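Local coordinates for kelch domain-containing protein (Colletotrichum graminicola M1.001, PDB 5C86), which oxidises alcohols, probably to aldehydes at a copper-radical centre like that of galactose oxidase, at residues V15-A20 / A420-V425; T76-D81 / N426-R431; S177-W182 / V189-P194; V284-G289 / A338-D343; W301-T306 / R332-T337. All coordinates share one frame; numbering follows the deposited sequence.

Contact 1: residues V15-A20 / A420-V425; sequences VPVAVA and ATTHTV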
# COMPACT_ATOMS: atom_id res chain seq x y z
N VAL A 15 -15.80 -9.19 -5.11
CA VAL A 15 -15.14 -8.08 -5.75
C VAL A 15 -13.92 -7.76 -4.82
O VAL A 15 -14.04 -7.58 -3.61
CB VAL A 15 -16.04 -6.85 -5.85
CG1 VAL A 15 -15.32 -5.72 -6.54
CG2 VAL A 15 -17.35 -7.21 -6.63
N PRO A 16 -12.71 -7.71 -5.47
CA PRO A 16 -11.47 -7.57 -4.67
C PRO A 16 -11.20 -6.11 -4.34
O PRO A 16 -10.32 -5.45 -4.95
CB PRO A 16 -10.42 -8.21 -5.54
CG PRO A 16 -10.89 -8.02 -6.91
CD PRO A 16 -12.44 -8.09 -6.85
N VAL A 17 -11.99 -5.61 -3.41
CA VAL A 17 -11.98 -4.22 -3.02
C VAL A 17 -10.81 -3.94 -2.03
O VAL A 17 -10.40 -2.78 -1.86
CB VAL A 17 -13.35 -3.83 -2.40
CG1 VAL A 17 -13.36 -2.44 -1.81
CG2 VAL A 17 -14.40 -3.98 -3.52
N ALA A 18 -10.38 -4.95 -1.35
CA ALA A 18 -9.25 -4.88 -0.43
C ALA A 18 -8.41 -6.07 -0.80
O ALA A 18 -8.92 -7.20 -1.00
CB ALA A 18 -9.69 -4.91 0.99
N VAL A 19 -7.07 -5.90 -0.81
CA VAL A 19 -6.16 -6.98 -1.14
C VAL A 19 -4.93 -6.91 -0.27
O VAL A 19 -4.55 -5.81 0.16
CB VAL A 19 -5.74 -7.03 -2.59
CG1 VAL A 19 -6.94 -7.11 -3.53
CG2 VAL A 19 -4.87 -5.83 -2.99
N ALA A 20 -4.32 -8.08 -0.01
CA ALA A 20 -3.11 -8.14 0.83
C ALA A 20 -2.21 -9.19 0.29
O ALA A 20 -2.68 -10.27 -0.13
CB ALA A 20 -3.42 -8.47 2.25
N ALA A 420 -0.67 -4.10 1.66
CA ALA A 420 -2.10 -4.35 1.53
C ALA A 420 -2.70 -3.02 1.16
O ALA A 420 -2.20 -1.95 1.50
CB ALA A 420 -2.70 -4.83 2.82
N THR A 421 -3.85 -3.08 0.46
CA THR A 421 -4.48 -1.83 0.04
C THR A 421 -5.97 -1.93 -0.09
O THR A 421 -6.51 -2.97 -0.43
CB THR A 421 -3.92 -1.34 -1.35
OG1 THR A 421 -4.26 0.05 -1.57
CG2 THR A 421 -4.34 -2.12 -2.57
N THR A 422 -6.64 -0.81 0.15
CA THR A 422 -8.05 -0.65 -0.14
C THR A 422 -8.30 0.83 -0.26
O THR A 422 -7.68 1.61 0.47
CB THR A 422 -8.92 -1.31 0.97
OG1 THR A 422 -10.28 -1.25 0.51
CG2 THR A 422 -8.85 -0.65 2.27
N HIS A 423 -9.21 1.24 -1.12
CA HIS A 423 -9.63 2.63 -1.18
C HIS A 423 -8.52 3.64 -1.42
O HIS A 423 -8.65 4.77 -0.98
CB HIS A 423 -10.40 3.03 0.12
CG HIS A 423 -11.74 2.42 0.26
ND1 HIS A 423 -11.95 1.09 0.54
CD2 HIS A 423 -12.98 2.95 0.00
CE1 HIS A 423 -13.25 0.83 0.46
NE2 HIS A 423 -13.88 1.94 0.18
N THR A 424 -7.53 3.23 -2.19
CA THR A 424 -6.35 4.03 -2.57
C THR A 424 -5.32 4.10 -1.48
O THR A 424 -4.26 4.70 -1.74
CB THR A 424 -6.64 5.51 -3.10
OG1 THR A 424 -6.88 6.39 -1.99
CG2 THR A 424 -7.77 5.53 -4.07
N VAL A 425 -5.55 3.50 -0.30
CA VAL A 425 -4.69 3.70 0.86
C VAL A 425 -3.78 2.47 0.98
O VAL A 425 -4.25 1.34 1.05
CB VAL A 425 -5.45 3.92 2.16
CG1 VAL A 425 -4.48 4.00 3.33
CG2 VAL A 425 -6.37 5.13 2.02
O HOH W 1 -10.33 -0.31 -3.10

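Contact 2: residues T76-D81 / N426-R431; sequences TSLDAD and NTDQRR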
# COMPACT_ATOMS: atom_id res chain seq x y z
N THR A 76 -5.97 -0.76 7.29
CA THR A 76 -5.20 -2.04 7.15
C THR A 76 -3.76 -1.70 7.50
O THR A 76 -3.23 -0.65 7.09
CB THR A 76 -5.25 -2.63 5.81
OG1 THR A 76 -4.67 -1.74 4.83
CG2 THR A 76 -6.62 -2.93 5.39
N SER A 77 -3.08 -2.61 8.16
CA SER A 77 -1.62 -2.54 8.36
C SER A 77 -1.07 -3.90 8.60
O SER A 77 -1.82 -4.80 9.06
CB SER A 77 -1.22 -1.66 9.53
OG SER A 77 -1.57 -0.28 9.34
N LEU A 78 0.20 -4.13 8.25
CA LEU A 78 0.92 -5.33 8.63
C LEU A 78 1.85 -5.05 9.77
O LEU A 78 2.58 -4.10 9.76
CB LEU A 78 1.71 -5.88 7.50
CG LEU A 78 0.88 -6.70 6.55
CD1 LEU A 78 -0.01 -5.81 5.69
CD2 LEU A 78 1.65 -7.56 5.57
N ASP A 79 1.80 -5.85 10.82
CA ASP A 79 2.61 -5.61 11.97
C ASP A 79 4.02 -6.24 11.85
O ASP A 79 4.38 -6.77 10.82
CB ASP A 79 1.89 -6.09 13.29
CG ASP A 79 1.95 -7.56 13.53
OD1 ASP A 79 2.45 -8.41 12.73
OD2 ASP A 79 1.33 -7.93 14.62
N ALA A 80 4.80 -6.11 12.94
CA ALA A 80 6.20 -6.58 12.93
C ALA A 80 6.36 -8.05 12.57
O ALA A 80 7.41 -8.47 12.04
CB ALA A 80 6.83 -6.27 14.22
N ASP A 81 5.35 -8.91 12.85
CA ASP A 81 5.40 -10.30 12.52
C ASP A 81 4.65 -10.73 11.30
O ASP A 81 4.45 -11.89 11.06
CB ASP A 81 5.01 -11.15 13.76
CG ASP A 81 5.95 -10.91 14.93
OD1 ASP A 81 7.20 -11.08 14.77
OD2 ASP A 81 5.46 -10.44 15.96
N ASN A 426 -2.46 2.68 1.05
CA ASN A 426 -1.49 1.63 1.26
C ASN A 426 -0.33 2.26 2.01
O ASN A 426 0.65 2.75 1.38
CB ASN A 426 -1.04 0.94 -0.02
CG ASN A 426 -0.09 -0.18 0.23
OD1 ASN A 426 0.41 -0.34 1.38
ND2 ASN A 426 0.16 -1.00 -0.79
N THR A 427 -0.40 2.26 3.35
CA THR A 427 0.68 2.81 4.11
C THR A 427 1.83 1.88 4.33
O THR A 427 2.90 2.31 4.88
CB THR A 427 0.21 3.26 5.50
OG1 THR A 427 -0.12 2.09 6.25
CG2 THR A 427 -1.01 4.20 5.35
N ASP A 428 1.60 0.59 4.03
CA ASP A 428 2.56 -0.45 4.30
C ASP A 428 3.69 -0.53 3.28
O ASP A 428 4.74 -1.09 3.58
CB ASP A 428 1.88 -1.80 4.36
CG ASP A 428 1.12 -2.06 5.65
OD1 ASP A 428 1.68 -2.06 6.79
OD2 ASP A 428 -0.12 -2.22 5.51
N GLN A 429 3.44 -0.08 2.04
CA GLN A 429 4.45 -0.22 1.03
C GLN A 429 5.52 0.90 1.15
O GLN A 429 5.20 2.03 1.15
CB GLN A 429 3.90 -0.27 -0.40
CG GLN A 429 3.32 0.96 -0.89
CD GLN A 429 2.97 0.93 -2.43
OE1 GLN A 429 3.55 0.23 -3.31
NE2 GLN A 429 2.03 1.72 -2.73
N ARG A 430 6.75 0.48 1.13
CA ARG A 430 7.88 1.35 0.94
C ARG A 430 9.02 0.58 0.39
O ARG A 430 9.15 -0.63 0.60
CB ARG A 430 8.27 2.00 2.29
CG ARG A 430 8.67 1.05 3.39
CD ARG A 430 9.19 1.75 4.64
NE ARG A 430 8.12 2.59 5.20
CZ ARG A 430 8.30 3.71 5.94
NH1 ARG A 430 9.55 4.08 6.36
NH2 ARG A 430 7.23 4.37 6.31
N ARG A 431 9.90 1.27 -0.28
CA ARG A 431 11.10 0.67 -0.86
C ARG A 431 12.38 1.28 -0.23
O ARG A 431 12.48 2.49 -0.08
CB ARG A 431 11.19 0.96 -2.33
CG ARG A 431 12.52 0.62 -2.99
CD ARG A 431 12.44 0.79 -4.51
NE ARG A 431 13.76 0.71 -5.18
CZ ARG A 431 14.64 1.69 -5.21
NH1 ARG A 431 14.37 2.88 -4.69
NH2 ARG A 431 15.77 1.51 -5.84
O HOH W 2 -2.74 1.22 4.81
O HOH W 3 -2.00 -1.28 4.07

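Contact 3: residues S177-W182 / V189-P194; sequences SHAWLW and VLQAGP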
# COMPACT_ATOMS: atom_id res chain seq x y z
N SER A 177 -10.75 11.52 5.98
CA SER A 177 -10.53 10.08 5.71
C SER A 177 -9.39 9.88 4.68
O SER A 177 -8.98 10.85 3.98
CB SER A 177 -11.83 9.50 5.21
OG SER A 177 -12.77 9.63 6.31
N HIS A 178 -8.94 8.64 4.57
CA HIS A 178 -7.89 8.23 3.63
C HIS A 178 -6.65 9.12 3.74
O HIS A 178 -6.04 9.45 2.71
CB HIS A 178 -8.38 8.18 2.19
CG HIS A 178 -9.65 7.43 2.00
ND1 HIS A 178 -9.95 6.22 2.56
CD2 HIS A 178 -10.73 7.80 1.30
CE1 HIS A 178 -11.12 5.82 2.12
NE2 HIS A 178 -11.65 6.79 1.41
N ALA A 179 -6.25 9.48 4.94
CA ALA A 179 -5.02 10.25 5.09
C ALA A 179 -3.80 9.52 4.48
O ALA A 179 -3.70 8.25 4.52
CB ALA A 179 -4.75 10.54 6.54
N TRP A 180 -2.89 10.31 3.91
CA TRP A 180 -1.66 9.79 3.30
C TRP A 180 -0.61 9.64 4.45
O TRP A 180 0.27 10.45 4.56
CB TRP A 180 -1.17 10.70 2.21
CG TRP A 180 -2.08 11.02 1.10
CD1 TRP A 180 -3.36 10.59 0.90
CD2 TRP A 180 -1.82 11.94 0.08
NE1 TRP A 180 -3.89 11.12 -0.24
CE2 TRP A 180 -2.96 12.01 -0.77
CE3 TRP A 180 -0.71 12.72 -0.25
CZ2 TRP A 180 -2.99 12.80 -1.93
CZ3 TRP A 180 -0.75 13.50 -1.38
CH2 TRP A 180 -1.86 13.57 -2.20
N LEU A 181 -0.73 8.63 5.25
CA LEU A 181 0.14 8.44 6.43
C LEU A 181 1.44 7.70 6.08
O LEU A 181 1.45 6.65 5.39
CB LEU A 181 -0.55 7.65 7.45
CG LEU A 181 -1.90 8.15 8.01
CD1 LEU A 181 -2.40 7.25 9.11
CD2 LEU A 181 -1.75 9.58 8.50
N TRP A 182 2.54 8.32 6.48
CA TRP A 182 3.88 7.74 6.28
C TRP A 182 4.62 7.71 7.60
O TRP A 182 5.01 8.78 8.05
CB TRP A 182 4.64 8.48 5.16
CG TRP A 182 4.03 8.21 3.87
CD1 TRP A 182 3.20 9.01 3.15
CD2 TRP A 182 4.06 6.95 3.20
NE1 TRP A 182 2.72 8.33 2.05
CE2 TRP A 182 3.24 7.07 2.04
CE3 TRP A 182 4.65 5.75 3.48
CZ2 TRP A 182 2.99 6.00 1.22
CZ3 TRP A 182 4.43 4.69 2.67
CH2 TRP A 182 3.58 4.82 1.54
N VAL A 189 4.76 10.16 12.43
CA VAL A 189 3.92 9.86 11.26
C VAL A 189 3.71 11.14 10.51
O VAL A 189 3.19 12.12 11.09
CB VAL A 189 2.63 9.17 11.62
CG1 VAL A 189 1.75 9.01 10.35
CG2 VAL A 189 2.81 7.84 12.28
N LEU A 190 4.07 11.21 9.24
CA LEU A 190 3.74 12.29 8.43
C LEU A 190 2.38 12.07 7.79
O LEU A 190 2.21 11.05 7.09
CB LEU A 190 4.74 12.55 7.33
CG LEU A 190 4.43 13.65 6.33
CD1 LEU A 190 4.42 14.98 7.06
CD2 LEU A 190 5.40 13.69 5.17
N GLN A 191 1.45 13.01 7.97
CA GLN A 191 0.26 13.07 7.09
C GLN A 191 0.53 13.96 5.95
O GLN A 191 0.65 15.17 6.07
CB GLN A 191 -0.94 13.52 7.90
CG GLN A 191 -2.14 13.96 7.10
CD GLN A 191 -2.22 15.46 6.92
OE1 GLN A 191 -1.74 16.25 7.75
NE2 GLN A 191 -2.79 15.88 5.75
N ALA A 192 0.82 13.35 4.80
CA ALA A 192 1.26 14.00 3.60
C ALA A 192 0.18 14.60 2.72
O ALA A 192 0.45 15.31 1.77
CB ALA A 192 2.19 13.06 2.80
N GLY A 193 -1.04 14.31 3.12
CA GLY A 193 -2.22 14.67 2.35
C GLY A 193 -3.36 13.82 2.84
O GLY A 193 -3.23 13.16 3.85
N PRO A 194 -4.50 13.82 2.14
CA PRO A 194 -4.79 14.55 0.91
C PRO A 194 -4.95 16.04 1.03
O PRO A 194 -4.82 16.76 0.07
CB PRO A 194 -6.15 13.93 0.43
CG PRO A 194 -6.77 13.48 1.73
CD PRO A 194 -5.60 12.93 2.50

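Contact 4: residues V284-G289 / A338-D343; sequences VVMPDG and ALLMAD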
# COMPACT_ATOMS: atom_id res chain seq x y z
N VAL A 284 1.92 1.89 -7.24
CA VAL A 284 2.69 0.76 -6.76
C VAL A 284 4.15 1.01 -7.02
O VAL A 284 4.55 1.21 -8.15
CB VAL A 284 2.22 -0.55 -7.41
CG1 VAL A 284 3.11 -1.72 -6.95
CG2 VAL A 284 0.76 -0.85 -7.06
N VAL A 285 4.97 0.94 -5.96
CA VAL A 285 6.43 0.99 -6.13
C VAL A 285 7.00 -0.39 -6.47
O VAL A 285 6.61 -1.37 -5.88
CB VAL A 285 7.19 1.66 -4.96
CG1 VAL A 285 7.13 0.90 -3.69
CG2 VAL A 285 8.68 1.92 -5.30
N MET A 286 7.88 -0.41 -7.44
CA MET A 286 8.57 -1.58 -7.95
C MET A 286 10.02 -1.69 -7.47
O MET A 286 10.59 -0.70 -6.99
CB MET A 286 8.49 -1.51 -9.45
CG MET A 286 7.10 -1.89 -9.97
SD MET A 286 6.96 -1.40 -11.72
CE MET A 286 6.80 0.16 -11.46
N PRO A 287 10.62 -2.87 -7.61
CA PRO A 287 11.96 -3.03 -7.03
C PRO A 287 13.01 -2.10 -7.56
O PRO A 287 13.97 -1.83 -6.79
CB PRO A 287 12.36 -4.48 -7.37
CG PRO A 287 11.25 -5.02 -8.13
CD PRO A 287 10.02 -4.18 -7.91
N ASP A 288 12.92 -1.63 -8.79
CA ASP A 288 13.86 -0.68 -9.32
C ASP A 288 13.61 0.73 -8.97
O ASP A 288 14.35 1.61 -9.42
CB ASP A 288 13.86 -0.75 -10.85
CG ASP A 288 12.52 -0.54 -11.51
OD1 ASP A 288 11.53 -0.29 -10.82
OD2 ASP A 288 12.47 -0.62 -12.78
N GLY A 289 12.59 1.01 -8.18
CA GLY A 289 12.30 2.39 -7.75
C GLY A 289 11.36 3.14 -8.60
O GLY A 289 10.92 4.20 -8.22
N ALA A 338 -4.53 -2.32 -6.49
CA ALA A 338 -3.33 -2.76 -7.20
C ALA A 338 -2.26 -3.06 -6.14
O ALA A 338 -2.28 -2.46 -5.07
CB ALA A 338 -2.80 -1.74 -8.17
N LEU A 339 -1.40 -4.02 -6.44
CA LEU A 339 -0.50 -4.49 -5.44
C LEU A 339 0.71 -5.17 -6.10
O LEU A 339 0.58 -5.98 -7.02
CB LEU A 339 -1.19 -5.46 -4.49
CG LEU A 339 -0.53 -5.57 -3.13
CD1 LEU A 339 -0.82 -4.37 -2.28
CD2 LEU A 339 -0.95 -6.83 -2.46
N LEU A 340 1.91 -4.87 -5.58
CA LEU A 340 3.12 -5.58 -6.05
C LEU A 340 3.14 -7.00 -5.54
O LEU A 340 2.94 -7.23 -4.37
CB LEU A 340 4.39 -4.91 -5.51
CG LEU A 340 5.70 -5.47 -5.98
CD1 LEU A 340 5.82 -5.29 -7.45
CD2 LEU A 340 6.86 -4.80 -5.25
N MET A 341 3.49 -7.93 -6.43
CA MET A 341 3.66 -9.36 -6.12
C MET A 341 5.17 -9.72 -5.94
O MET A 341 6.02 -9.05 -6.51
CB MET A 341 3.05 -10.15 -7.27
CG MET A 341 1.58 -9.82 -7.57
SD MET A 341 0.48 -9.97 -6.15
CE MET A 341 0.42 -11.70 -5.88
N ALA A 342 5.44 -10.86 -5.34
CA ALA A 342 6.84 -11.27 -5.13
C ALA A 342 7.51 -11.60 -6.46
O ALA A 342 8.72 -11.52 -6.60
CB ALA A 342 6.87 -12.44 -4.17
N ASP A 343 6.74 -11.91 -7.51
CA ASP A 343 7.33 -12.15 -8.83
C ASP A 343 7.59 -10.88 -9.59
O ASP A 343 7.95 -10.89 -10.76
CB ASP A 343 6.59 -13.19 -9.67
CG ASP A 343 5.27 -12.71 -10.15
OD1 ASP A 343 4.85 -11.63 -9.76
OD2 ASP A 343 4.59 -13.42 -10.93

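Contact 5: residues W301-T306 / R332-T337; sequences WLFSDT and RNYHST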
# COMPACT_ATOMS: atom_id res chain seq x y z
N TRP A 301 -16.86 10.28 -9.23
CA TRP A 301 -18.13 9.77 -8.70
C TRP A 301 -17.94 8.33 -8.25
O TRP A 301 -17.15 7.58 -8.86
CB TRP A 301 -19.23 9.79 -9.73
CG TRP A 301 -19.64 11.15 -10.23
CD1 TRP A 301 -19.51 11.55 -11.49
CD2 TRP A 301 -20.18 12.27 -9.49
NE1 TRP A 301 -20.00 12.82 -11.62
CE2 TRP A 301 -20.34 13.30 -10.39
CE3 TRP A 301 -20.53 12.49 -8.15
CZ2 TRP A 301 -20.87 14.55 -9.99
CZ3 TRP A 301 -21.04 13.73 -7.77
CH2 TRP A 301 -21.19 14.73 -8.71
N LEU A 302 -18.67 7.97 -7.22
CA LEU A 302 -18.54 6.64 -6.64
C LEU A 302 -19.33 5.61 -7.47
O LEU A 302 -20.35 5.93 -8.09
CB LEU A 302 -18.99 6.62 -5.19
CG LEU A 302 -18.42 7.70 -4.26
CD1 LEU A 302 -18.73 7.39 -2.84
CD2 LEU A 302 -16.91 7.78 -4.45
N PHE A 303 -18.83 4.39 -7.50
CA PHE A 303 -19.58 3.26 -8.08
C PHE A 303 -19.94 3.53 -9.53
O PHE A 303 -21.09 3.26 -10.02
CB PHE A 303 -20.84 2.98 -7.25
CG PHE A 303 -20.55 2.74 -5.82
CD1 PHE A 303 -19.93 1.58 -5.38
CD2 PHE A 303 -20.83 3.69 -4.89
CE1 PHE A 303 -19.65 1.41 -4.03
CE2 PHE A 303 -20.51 3.53 -3.56
CZ PHE A 303 -19.90 2.41 -3.12
N SER A 304 -18.98 4.10 -10.26
CA SER A 304 -19.15 4.59 -11.57
C SER A 304 -17.99 4.23 -12.47
O SER A 304 -16.81 4.48 -12.10
CB SER A 304 -19.29 6.12 -11.55
OG SER A 304 -19.55 6.59 -12.84
N ASP A 305 -18.31 3.71 -13.64
CA ASP A 305 -17.38 3.40 -14.71
C ASP A 305 -17.13 4.57 -15.67
O ASP A 305 -16.43 4.43 -16.69
CB ASP A 305 -17.78 2.11 -15.49
CG ASP A 305 -17.48 0.85 -14.73
OD1 ASP A 305 -16.78 0.89 -13.71
OD2 ASP A 305 -17.92 -0.21 -15.15
N THR A 306 -17.61 5.74 -15.32
CA THR A 306 -17.52 6.89 -16.22
C THR A 306 -16.12 7.55 -16.16
O THR A 306 -15.32 7.28 -15.21
CB THR A 306 -18.58 7.93 -15.87
OG1 THR A 306 -18.38 8.33 -14.51
CG2 THR A 306 -20.00 7.31 -16.09
N ARG A 332 -10.99 0.87 -13.75
CA ARG A 332 -10.57 0.60 -12.38
C ARG A 332 -10.68 1.89 -11.59
O ARG A 332 -9.70 2.57 -11.39
CB ARG A 332 -9.13 0.06 -12.40
CG ARG A 332 -8.93 -1.27 -13.18
CD ARG A 332 -9.66 -2.47 -12.67
NE ARG A 332 -9.43 -3.65 -13.56
CZ ARG A 332 -10.20 -4.75 -13.59
NH1 ARG A 332 -11.22 -4.88 -12.81
NH2 ARG A 332 -9.91 -5.71 -14.45
N ASN A 333 -11.90 2.15 -11.14
CA ASN A 333 -12.21 3.41 -10.54
C ASN A 333 -12.41 3.21 -9.07
O ASN A 333 -11.59 2.58 -8.42
CB ASN A 333 -13.40 4.11 -11.25
CG ASN A 333 -13.12 4.49 -12.66
OD1 ASN A 333 -11.98 4.56 -13.12
ND2 ASN A 333 -14.22 4.82 -13.38
N TYR A 334 -13.47 3.74 -8.46
CA TYR A 334 -13.70 3.51 -7.02
C TYR A 334 -13.77 2.01 -6.71
O TYR A 334 -14.36 1.25 -7.45
CB TYR A 334 -15.02 4.19 -6.60
CG TYR A 334 -15.19 4.36 -5.13
CD1 TYR A 334 -14.28 5.12 -4.39
CD2 TYR A 334 -16.28 3.86 -4.41
CE1 TYR A 334 -14.43 5.32 -3.08
CE2 TYR A 334 -16.41 4.10 -3.02
CZ TYR A 334 -15.47 4.84 -2.38
OH TYR A 334 -15.60 5.18 -1.01
N HIS A 335 -13.08 1.63 -5.65
CA HIS A 335 -12.98 0.27 -5.13
C HIS A 335 -12.08 -0.64 -5.94
O HIS A 335 -12.15 -1.86 -5.75
CB HIS A 335 -14.37 -0.34 -4.88
CG HIS A 335 -15.07 0.25 -3.70
ND1 HIS A 335 -16.40 0.00 -3.45
CD2 HIS A 335 -14.64 1.01 -2.68
CE1 HIS A 335 -16.75 0.57 -2.32
NE2 HIS A 335 -15.72 1.20 -1.83
N SER A 336 -11.26 -0.07 -6.79
CA SER A 336 -10.16 -0.81 -7.49
C SER A 336 -8.92 -0.88 -6.57
O SER A 336 -8.77 -0.14 -5.63
CB SER A 336 -9.80 -0.17 -8.81
OG SER A 336 -9.25 1.16 -8.63
N THR A 337 -8.14 -1.90 -6.87
CA THR A 337 -6.95 -2.22 -6.08
C THR A 337 -5.78 -2.51 -7.03
O THR A 337 -5.96 -2.90 -8.16
CB THR A 337 -7.21 -3.39 -5.13
OG1 THR A 337 -7.69 -4.51 -5.90
CG2 THR A 337 -8.11 -3.01 -3.98
O HOH W 4 -16.07 5.10 -9.48

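Contact 1: residues V15-A20 / A420-V425
Ala-18 to Ala-20 run antiparallel to Ala-420 to Thr-422, the axes of these short strands 4.7 Å apart and their directions at 175°. Val-19 and Thr-421 form the hydrogen-bonded pair: Val-19 N gives to Thr-421 O at 3.0 Å, and Thr-421 N gives back to Val-19 O at 2.8 Å. From Thr-422 to Val-425 the chain folds into a type I' turn, with His-423 and Thr-424 in its two left-handed corner positions.

On one face the CG2 methyls of Val-19 and Thr-421 lie side by side, 3.8 Å apart. On the other face the CB atoms of Ala-20 and Ala-420 meet, and next to them Ala-18 CB rests on Thr-422 CB. Thr-422 holds OG1 anti to its backbone N (chi1 -173°), which carries the hydroxyl across to Val-17 O at 2.8 Å, where it arrives from above the carbonyl plane. A water also donates to Val-17 O and accepts from His-423 N, so this one carbonyl is gripped twice. Thr-422 OG1 in turn accepts from His-423 ND1 at 2.9 Å, close to the imidazole plane. Val-17 CG1 reaches the same ring obliquely at CE1.

His-423 is one of the copper residues, with Tyr-120 and His-335, although no metal is present here. The chain of bonds from His-423 ND1 to Thr-422 OG1 and on to Val-17 O is consistent with a second shell that holds the imidazole's rotation, with NE2 facing His-335, as suits a copper ligand.

Contact 2: residues T76-D81 / N426-R431
Asp-428 reaches across from its loop to the edge of strand 76-78, and its carboxylate does most of the touching. With CG anti to the carbonyl carbon (chi1 -77°), OD1 comes to Leu-78 N at 2.9 Å. The bond is nearly straight, 174° at the hydrogen, yet the N-H meets OD1 from above the carboxylate plane. The other oxygen, OD2, lies over the backbone at Ser-77 CA, 3.2 Å away, and has a water close by that also bonds to Thr-76 OG1. Leu-78 crosses the aspartate at about a right angle, its CD1 methyl 3.6 Å from OD2. Asp-428 OD1 has a second partner in a salt bridge to Arg-417 NH1, so this buried charge has both a cation and a backbone N-H beside it.

Strand 75-78 is the first, innermost strand of a propeller blade, and the loop belongs to the C-terminal early-set domain. This loop also touches the first strands 122-125, 225-230 and 282-285 of other blades, consistent with a loop pushed into the central channel, as in galactose oxidase.

Thr-427 holds OG1 between its backbone N and carbonyl carbon (chi1 69°), which turns the hydroxyl to Ser-123 O. Ser-77 OG, 4.2 Å from Thr-427 OG1, instead bonds to Thr-76 O and Ser-123 OG. A second water joins Thr-427 N to Thr-76 O. The loop is shaped from within by Asn-426, whose OD1 accepts from Gln-429 N at 3.1 Å in an Asx motif.

Contact 3: residues S177-W182 / V189-P194
Ser-177 and His-178 meet the second segment through their carbonyl oxygens, His-178 O lying 3.5 Å from Pro-194 CD; the His-178 ring leads away toward Tyr-120 of the copper site and bonds to Tyr-245 OH. Ala-179 then passes its CA over Gly-193 O.

Trp-180 carries the contact. Its N bonds to Gly-193 O at 2.9 Å, almost straight, and its O accepts from Ala-192 N. Between these two bonds the indole folds back over residues 193-194. Gly-193 CA sits over one face, 3.9 Å from the centroid of the six-membered ring, and Pro-194 CD lies over the five-membered ring at the same distance. A CB on Gly-193 would run into CE3, so the close fit depends on the bare glycine. The cis peptide before Pro-194 belongs to this same covered strip.

Leu-181 follows, its CB 3.9 Å from Val-189 CG1, on the sheet face it shares with Gln-191. Trp-182 pairs with Leu-190 through two backbone bonds, the edge of its ring touching Ala-192 CB and its NE1 held by Ser-226 OG.

This is a beta hairpin, strands 181-183 and 188-191, forming the inner half of a four-stranded propeller blade.

Contact 4: residues V284-G289 / A338-D343
Val-284 to Pro-287 and Ala-338 to Leu-340 run side by side in nearly the same direction, 11° apart, with no hydrogen bond between them.

Val-284 makes the contact with both methyls. CG1, anti to the backbone N (chi1 176°), meets the start of Leu-340, 3.6 Å from its N and 3.7 Å from its CB. CG2 branches the other way to Ala-338 CB at 3.8 Å. The valine thus straddles the strand opposite, touching residues two apart, while Leu-339 between them points its CB away, and its side chain packs on Val-19 and Leu-21 of strand 18-21.

Leu-340 holds CG anti to the backbone N (chi1 -176°), which swings CD2 out to Val-285 O at 3.5 Å and on to Pro-287 CD at 4.2 Å; CD1 is the branch nearer Met-286 CG, a looser touch at 4.4 Å. Pro-287 is the second residue of a type I turn from Met-286 to Gly-289. Ile-416 and Met-462 of the C-terminal part also pack on Leu-340.

Strands 282-285 and 336-340 are the inner strands of two successive four-stranded sheets, the second completed by N-terminal strand 5-11: adjoining blades of a beta propeller, wedged together by aliphatic side chains near the central axis.

Contact 5: residues W301-T306 / R332-T337
Tyr-334 reaches into the loop 301-306 and lies between Leu-302 and His-335. Its CB lies 3.9 Å from Phe-303 N. With CG anti to the backbone N (chi1 -164°), the ring stands under Leu-302, whose CD2 methyl sits over the centre of one face, 3.6 Å from the centroid and 6° off the normal, a CH-pi contact. CG, CD1 and CE1 all lie under this methyl, CD1 nearest. The ring of His-335 covers the opposite face through CD2. The CD2 and CE2 edge is turned on the face of Phe-303 in a T-shaped pair, planes at 85°, with CE2 3.9 Å from Phe-303 CZ. Past CZ, which Leu-302 CD1 also approaches, the OH bonds to Tyr-120 OH and Tyr-245 OH.

Tyr-334 precedes the copper residue His-335, the place of the axial tyrosine in galactose oxidase; the 301-306 loop thus probably forms part of the wall around the metal site. Phe-303 closes obliquely on that histidine, CE1 to CE1 at 3.5 Å, and the His-335 ring is fixed further by ND1 to Gly-352 O.

The backbones are tied by Asn-333. Its ND2 gives a straight bond of 2.9 Å to Ser-304 O, in the carbonyl plane on a lone pair, and a weak one to Thr-306 O. A water donates to Trp-301 O and accepts from both Ser-304 N and Tyr-334 N, bridging the loops.

From the N terminus, residues 15-20 and then 76-81 each wait for a partner far ahead in the chain. Contact 3 closes first, a short hairpin within one blade. Next 284-289 and 301-306 set out; 332-337 closes contact 5 and, directly after it on the same strand, 338-343 closes contact 4, so contact 5 nests inside contact 4, and both follow contact 3 in series. Only then does 420-425 close contact 1 and 426-431 contact 2. These two cross, and contacts 3, 4 and 5 lie inside both. The long closures join the C-terminal domain to early blades; contacts 1 and 5 meet at His-423 and His-335.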